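Local coordinates for Arf-GAP with coiled-coil, ANK repeat and PH domain-containing protein 2 (Homo sapiens, PDB 6IF3) that activates the GTPase activity of ARF6 and uses its ankyrin-repeat domain, the part given here, to interact with RAB35, at residues I126-R131 and S162-N167; H83-T86 and G92-C95; N37-E42 and V71-V76. One frame throughout, in Å; residues are numbered along the deposited sequence.

Interaction 1 of 3, residues I126-R131 and S162-N167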
# COMPACT_ATOMS: atom_id res chain seq x y z
N ILE A 126 -4.43 -5.58 4.74
CA ILE A 126 -5.32 -5.57 3.59
C ILE A 126 -5.21 -4.22 2.87
O ILE A 126 -5.26 -4.17 1.65
CB ILE A 126 -6.77 -5.91 3.98
CG1 ILE A 126 -6.82 -7.38 4.43
CG2 ILE A 126 -7.70 -5.76 2.77
CD1 ILE A 126 -8.22 -7.94 4.72
N VAL A 127 -5.04 -3.13 3.61
CA VAL A 127 -4.84 -1.85 2.92
C VAL A 127 -3.58 -1.93 2.05
O VAL A 127 -3.56 -1.44 0.90
CB VAL A 127 -4.74 -0.67 3.90
CG1 VAL A 127 -4.27 0.58 3.20
CG2 VAL A 127 -6.10 -0.44 4.60
N THR A 128 -2.53 -2.53 2.59
CA THR A 128 -1.27 -2.66 1.85
C THR A 128 -1.46 -3.44 0.53
O THR A 128 -1.01 -2.98 -0.54
CB THR A 128 -0.20 -3.33 2.69
OG1 THR A 128 0.13 -2.46 3.79
CG2 THR A 128 1.10 -3.60 1.86
N LEU A 129 -2.15 -4.58 0.58
CA LEU A 129 -2.41 -5.36 -0.65
C LEU A 129 -3.24 -4.55 -1.65
O LEU A 129 -2.94 -4.55 -2.85
CB LEU A 129 -3.14 -6.67 -0.34
CG LEU A 129 -2.35 -7.66 0.54
CD1 LEU A 129 -3.23 -8.92 0.74
CD2 LEU A 129 -1.00 -8.05 -0.09
N LEU A 130 -4.30 -3.89 -1.18
CA LEU A 130 -5.15 -3.10 -2.07
C LEU A 130 -4.36 -1.95 -2.69
O LEU A 130 -4.49 -1.72 -3.90
CB LEU A 130 -6.38 -2.54 -1.32
CG LEU A 130 -7.40 -3.59 -0.89
CD1 LEU A 130 -8.44 -3.01 0.08
CD2 LEU A 130 -8.15 -4.14 -2.10
N ARG A 131 -3.54 -1.26 -1.90
CA ARG A 131 -2.80 -0.12 -2.42
C ARG A 131 -1.71 -0.56 -3.38
O ARG A 131 -1.50 0.07 -4.39
CB ARG A 131 -2.20 0.70 -1.28
CG ARG A 131 -3.25 1.39 -0.42
CD ARG A 131 -3.18 2.90 -0.49
NE ARG A 131 -4.31 3.54 0.18
CZ ARG A 131 -4.23 4.19 1.34
NH1 ARG A 131 -3.08 4.28 1.97
NH2 ARG A 131 -5.31 4.75 1.87
N SER A 162 3.09 -13.16 1.72
CA SER A 162 3.61 -14.44 2.20
C SER A 162 3.97 -14.45 3.70
O SER A 162 3.96 -15.51 4.31
CB SER A 162 4.83 -14.91 1.37
OG SER A 162 5.99 -14.10 1.55
N GLN A 163 4.26 -13.30 4.30
CA GLN A 163 4.56 -13.31 5.74
C GLN A 163 3.49 -12.61 6.57
O GLN A 163 3.66 -12.45 7.79
CB GLN A 163 5.93 -12.67 6.01
CG GLN A 163 7.10 -13.40 5.39
CD GLN A 163 7.45 -14.75 6.03
OE1 GLN A 163 6.68 -15.32 6.80
NE2 GLN A 163 8.62 -15.26 5.69
N MET A 164 2.39 -12.23 5.92
CA MET A 164 1.18 -11.73 6.62
C MET A 164 0.31 -12.88 7.15
O MET A 164 0.32 -13.98 6.59
CB MET A 164 0.31 -10.90 5.70
CG MET A 164 0.98 -9.75 4.99
SD MET A 164 -0.29 -9.04 3.91
CE MET A 164 0.60 -7.62 3.26
N ALA A 165 -0.47 -12.61 8.18
CA ALA A 165 -1.48 -13.57 8.63
C ALA A 165 -2.54 -13.76 7.55
O ALA A 165 -2.98 -12.79 6.93
CB ALA A 165 -2.11 -13.12 9.93
N SER A 166 -2.95 -15.01 7.33
CA SER A 166 -3.90 -15.31 6.25
C SER A 166 -5.30 -14.79 6.58
O SER A 166 -6.14 -14.62 5.69
CB SER A 166 -3.93 -16.82 5.99
OG SER A 166 -4.59 -17.14 4.78
N ASN A 167 -5.54 -14.51 7.86
CA ASN A 167 -6.84 -14.06 8.36
C ASN A 167 -6.72 -13.48 9.77
O ASN A 167 -5.65 -13.51 10.37
CB ASN A 167 -7.83 -15.22 8.38
CG ASN A 167 -7.45 -16.30 9.38
OD1 ASN A 167 -6.60 -17.15 9.10
ND2 ASN A 167 -8.05 -16.26 10.56
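Met-164 reaches from the loop after helix 157-161 to Leu-129 on helix 124-141. The contact is carried by the end of the methionine. Its methyl CE lies 3.7 Å from Leu-129 CD2 and 4.0 Å from Leu-129 CG. The sulfur follows behind, with Met-164 SD 4.2 Å from Leu-129 CD2. The two side chains run alongside and slide past each other in opposite directions, so the methionine end lies beside the leucine branch point. Met-164 can reach this far because its chain is fully extended beyond CG. On the helix, the first torsion of Leu-129, chi1 -64°, sets CG beside the backbone N, on the side of the loop. The second torsion, chi2 -180°, then sends CD2 to Met-164 and CD1 to helix 91-99, where it packs on Cys-95.

Thr-128 adds a looser touch through its methyl, with CG2 4.3 Å from Met-164 CE. The methyl, not the hydroxyl, is the part of Thr-128 that touches Met-164. Its hydroxyl OG1 has a hydrogen bond to Ala-124 O, one turn back in the same helix. The touching residues are all buried, and the contact across the two segments is apolar.

Segment 126-131 lies within ANK 3, on helix 124-141, which also packs on helix 114-120, where Ile-126 and Val-127 meet Ala-118. Thr-91, at the start of helix 91-99, touches Ile-126, Leu-129 and Met-164. An apolar side chain of another protein's chain also packs on Met-164. Met-164 thus packs against both helix 124-141 and the start of helix 91-99.

Interaction 2 of 3, residues H83-T86 and G92-C95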
# COMPACT_ATOMS: atom_id res chain seq x y z
N HIS A 83 -15.20 -7.65 -1.72
CA HIS A 83 -15.87 -6.90 -0.62
C HIS A 83 -15.99 -7.77 0.62
O HIS A 83 -15.60 -7.40 1.72
CB HIS A 83 -17.28 -6.42 -1.02
CG HIS A 83 -18.10 -5.92 0.15
ND1 HIS A 83 -18.29 -4.58 0.41
CD2 HIS A 83 -18.76 -6.59 1.13
CE1 HIS A 83 -19.04 -4.45 1.50
NE2 HIS A 83 -19.33 -5.65 1.96
N HIS A 84 -16.55 -8.96 0.45
CA HIS A 84 -16.76 -9.82 1.61
C HIS A 84 -15.48 -10.29 2.26
O HIS A 84 -15.41 -10.37 3.50
CB HIS A 84 -17.62 -11.05 1.20
CG HIS A 84 -19.05 -10.71 0.92
ND1 HIS A 84 -19.92 -10.31 1.92
CD2 HIS A 84 -19.75 -10.69 -0.24
CE1 HIS A 84 -21.11 -10.08 1.38
NE2 HIS A 84 -21.03 -10.30 0.08
N ALA A 85 -14.46 -10.60 1.46
CA ALA A 85 -13.19 -11.03 2.03
C ALA A 85 -12.55 -9.89 2.82
O ALA A 85 -11.92 -10.11 3.87
CB ALA A 85 -12.25 -11.49 0.95
N THR A 86 -12.71 -8.66 2.31
CA THR A 86 -12.18 -7.49 3.02
C THR A 86 -12.88 -7.29 4.36
O THR A 86 -12.24 -7.09 5.38
CB THR A 86 -12.31 -6.24 2.15
OG1 THR A 86 -11.53 -6.44 0.97
CG2 THR A 86 -11.78 -4.97 2.88
N GLY A 92 -5.65 -13.61 2.81
CA GLY A 92 -5.22 -14.51 1.74
C GLY A 92 -6.19 -14.50 0.56
O GLY A 92 -5.75 -14.48 -0.59
N GLN A 93 -7.48 -14.50 0.85
CA GLN A 93 -8.48 -14.41 -0.20
C GLN A 93 -8.41 -13.07 -0.92
O GLN A 93 -8.58 -13.02 -2.13
CB GLN A 93 -9.89 -14.63 0.35
CG GLN A 93 -10.12 -16.06 0.84
CD GLN A 93 -11.46 -16.21 1.55
OE1 GLN A 93 -12.13 -15.22 1.86
NE2 GLN A 93 -11.86 -17.46 1.80
N VAL A 94 -8.14 -11.98 -0.19
CA VAL A 94 -7.95 -10.66 -0.84
C VAL A 94 -6.78 -10.74 -1.85
O VAL A 94 -6.87 -10.29 -2.99
CB VAL A 94 -7.70 -9.56 0.22
CG1 VAL A 94 -7.20 -8.25 -0.44
CG2 VAL A 94 -9.01 -9.29 0.99
N CYS A 95 -5.68 -11.35 -1.44
CA CYS A 95 -4.52 -11.46 -2.30
C CYS A 95 -4.85 -12.26 -3.58
O CYS A 95 -4.53 -11.83 -4.68
CB CYS A 95 -3.36 -12.10 -1.55
SG CYS A 95 -1.84 -12.06 -2.45
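Val-94 has CG1 opposite its backbone N, chi1 167°, and this turns the other branch, CG2, across to Ala-85 and Thr-86. Gln-93 takes a different first torsion, with CG opposite the carbonyl carbon at -67°. Its chain then runs extended beyond CG and carries the amide past Ala-85. The methyl of Ala-85 is thus met by two neighbouring residues of helix 91-99. Val-94 CG2 lies 3.9 Å from Ala-85 CB. Gln-93 touches the same methyl twice, with OE1 3.8 Å and CB 4.0 Å from Ala-85 CB. The small alanine lets the helices come close, and the CA atoms of Ala-85 and Val-94 are 6.0 Å apart.

Thr-86 meets Val-94 at an oblique angle. Its hydroxyl OG1 is 3.8 Å from Val-94 CG2, which is packing of a polar atom against a methyl. That hydroxyl has its own hydrogen bond to Leu-82 O within helix 81-88. The amide of Gln-93 is likewise held from outside the two segments. His-90 ND1 shares a hydrogen bond with its OE1, and Ser-57 O receives a weak one from NE2. These bonds give buried polar atoms partners while the carbon surfaces pack.

The two segments belong to the helix pair of ANK 2, helices 81-88 and 91-99, joined by a short turn. Other helices pack around the pair. On the side of the preceding repeat, Val-53 of helix 48-55 touches Ala-85, His-84 and Gln-93, and Leu-58 and Cys-61 of helix 58-66 touch Gln-93. On the following side, Pro-114, Ile-117 and Ala-118 of helix 114-120 pack on Thr-86.

Interaction 3 of 3, residues N37-E42 and V71-V76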
# COMPACT_ATOMS: atom_id res chain seq x y z
N ASN A 37 -21.75 -19.88 -11.15
CA ASN A 37 -22.16 -18.52 -10.81
C ASN A 37 -23.62 -18.44 -10.35
O ASN A 37 -24.24 -17.36 -10.36
CB ASN A 37 -21.92 -17.59 -12.01
CG ASN A 37 -20.46 -17.39 -12.29
OD1 ASN A 37 -19.67 -17.07 -11.38
ND2 ASN A 37 -20.06 -17.57 -13.54
N TRP A 38 -24.15 -19.58 -9.92
CA TRP A 38 -25.52 -19.67 -9.42
C TRP A 38 -25.76 -18.65 -8.32
O TRP A 38 -24.92 -18.46 -7.45
CB TRP A 38 -25.77 -21.07 -8.91
CG TRP A 38 -27.22 -21.31 -8.46
CD1 TRP A 38 -28.29 -21.52 -9.28
CD2 TRP A 38 -27.71 -21.41 -7.12
NE1 TRP A 38 -29.42 -21.73 -8.53
CE2 TRP A 38 -29.09 -21.68 -7.20
CE3 TRP A 38 -27.11 -21.31 -5.86
CZ2 TRP A 38 -29.89 -21.83 -6.07
CZ3 TRP A 38 -27.93 -21.47 -4.73
CH2 TRP A 38 -29.29 -21.74 -4.85
N ALA A 39 -26.89 -17.95 -8.40
CA ALA A 39 -27.29 -16.98 -7.38
C ALA A 39 -28.47 -17.52 -6.59
O ALA A 39 -29.49 -17.94 -7.17
CB ALA A 39 -27.63 -15.65 -8.02
N ASN A 40 -28.35 -17.49 -5.26
CA ASN A 40 -29.41 -18.00 -4.39
C ASN A 40 -30.42 -16.90 -4.14
O ASN A 40 -30.17 -15.99 -3.35
CB ASN A 40 -28.81 -18.49 -3.07
CG ASN A 40 -29.82 -19.23 -2.21
OD1 ASN A 40 -31.03 -19.02 -2.29
ND2 ASN A 40 -29.31 -20.11 -1.36
N SER A 41 -31.57 -16.95 -4.82
CA SER A 41 -32.57 -15.90 -4.71
C SER A 41 -33.19 -15.82 -3.32
O SER A 41 -33.78 -14.81 -2.97
CB SER A 41 -33.67 -16.10 -5.75
OG SER A 41 -34.40 -17.27 -5.45
N GLU A 42 -33.04 -16.88 -2.53
CA GLU A 42 -33.57 -16.94 -1.18
C GLU A 42 -32.58 -16.38 -0.14
O GLU A 42 -32.96 -16.20 1.03
CB GLU A 42 -33.93 -18.39 -0.80
CG GLU A 42 -35.18 -18.91 -1.45
CD GLU A 42 -36.39 -18.08 -1.12
OE1 GLU A 42 -37.00 -18.31 -0.05
OE2 GLU A 42 -36.75 -17.19 -1.92
N VAL A 71 -15.11 -13.59 -10.69
CA VAL A 71 -14.49 -13.05 -9.46
C VAL A 71 -15.20 -11.77 -9.02
O VAL A 71 -15.08 -11.37 -7.87
CB VAL A 71 -12.99 -12.82 -9.68
CG1 VAL A 71 -12.74 -11.58 -10.54
CG2 VAL A 71 -12.24 -12.75 -8.33
N ASN A 72 -15.99 -11.16 -9.90
CA ASN A 72 -16.60 -9.88 -9.55
C ASN A 72 -18.09 -9.97 -9.24
O ASN A 72 -18.68 -8.95 -8.87
CB ASN A 72 -16.42 -8.88 -10.68
CG ASN A 72 -15.00 -8.43 -10.84
OD1 ASN A 72 -14.31 -8.19 -9.85
ND2 ASN A 72 -14.57 -8.28 -12.07
N GLN A 73 -18.72 -11.13 -9.43
CA GLN A 73 -20.19 -11.19 -9.40
C GLN A 73 -20.69 -10.83 -8.01
O GLN A 73 -20.21 -11.39 -6.99
CB GLN A 73 -20.71 -12.57 -9.81
CG GLN A 73 -22.25 -12.61 -9.87
CD GLN A 73 -22.73 -13.93 -10.39
OE1 GLN A 73 -22.09 -14.53 -11.26
NE2 GLN A 73 -23.83 -14.42 -9.84
N ARG A 74 -21.67 -9.94 -7.96
CA ARG A 74 -22.15 -9.37 -6.71
C ARG A 74 -23.42 -10.01 -6.18
O ARG A 74 -24.27 -10.47 -6.97
CB ARG A 74 -22.44 -7.86 -6.90
CG ARG A 74 -21.30 -7.07 -7.56
CD ARG A 74 -21.83 -5.77 -8.06
NE ARG A 74 -20.89 -4.94 -8.81
CZ ARG A 74 -20.45 -3.75 -8.38
NH1 ARG A 74 -20.82 -3.34 -7.18
NH2 ARG A 74 -19.68 -2.97 -9.15
N ASP A 75 -23.58 -9.96 -4.86
CA ASP A 75 -24.90 -10.25 -4.26
C ASP A 75 -25.85 -9.06 -4.48
O ASP A 75 -25.49 -8.05 -5.14
CB ASP A 75 -24.79 -10.61 -2.77
CG ASP A 75 -24.23 -9.48 -1.91
OD1 ASP A 75 -24.35 -8.30 -2.28
OD2 ASP A 75 -23.70 -9.81 -0.81
N VAL A 76 -27.08 -9.17 -3.96
CA VAL A 76 -28.08 -8.18 -4.28
C VAL A 76 -27.81 -6.82 -3.61
O VAL A 76 -28.39 -5.82 -4.02
CB VAL A 76 -29.51 -8.73 -3.94
CG1 VAL A 76 -29.84 -8.62 -2.47
CG2 VAL A 76 -30.61 -8.06 -4.81
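Gln-73 extends its side-chain amide across to the backbone and CB of Asn-37. NE2 donates a hydrogen bond to Asn-37 O at 3.0 Å, and the bond is fairly straight, with an N-H...O angle of 159°. The acceptor lies close to the plane of the glutamine amide. The donor is tilted from the plane of the Asn-37 carbonyl.

The other end of the same amide rests on the asparagine side chain. Gln-73 OE1 is 3.2 Å from Asn-37 CB and 3.4 Å from Asn-37 CG. The two side chains run obliquely to one another, and their amide planes are turned 48° apart, so they do not stack flat. Gln-73 spans the gap because its chain is fully drawn out: CG is opposite the backbone N, chi1 -176°, and the chain continues extended beyond CG. The NE2 bond favours this rotation of the amide, with OE1 lying over Asn-37 CB.

The Asn-37 side chain is itself engaged. Its OD1 accepts a hydrogen bond from the backbone N of Asn-70, just before segment 71-76. Two bonds therefore tie Asn-37 to this part of the chain, one through its carbonyl and one through its side chain. Ala-39 adds only a marginal touch, with CB 4.4 Å from Gln-73 NE2. Further along the loop, Asn-40 OD1 accepts from Glu-42 N at 2.9 Å, which forms an Asx turn.

Both segments are loops that lead from one helix pair into the next. Side-chain to backbone bonding between such successive loops is in keeping with the stacked repeats of an ankyrin fold, here at the start of the array.

In the fold
The three contacts follow one another along the ankyrin stack. Interaction 3 joins two successive loops, interaction 2 lies inside the ANK 2 helix pair, and interaction 1 ties ANK 3 to the later loop. Interactions 1 and 2 have centres 9 Å apart and touch directly. Ser-166 O and Gly-92 N are 3.1 Å apart, a probable hydrogen bond, and Ile-126 CD1 packs 4.0 Å from Val-94 CG2. Interactions 2 and 3 meet through His-84 NE2 and Asp-75 OD2, 2.9 Å apart, also a probable hydrogen bond. Interactions 1 and 3 do not touch; their centres are about 25 Å apart. Of the three, interaction 1 alone is reached by another protein's chain.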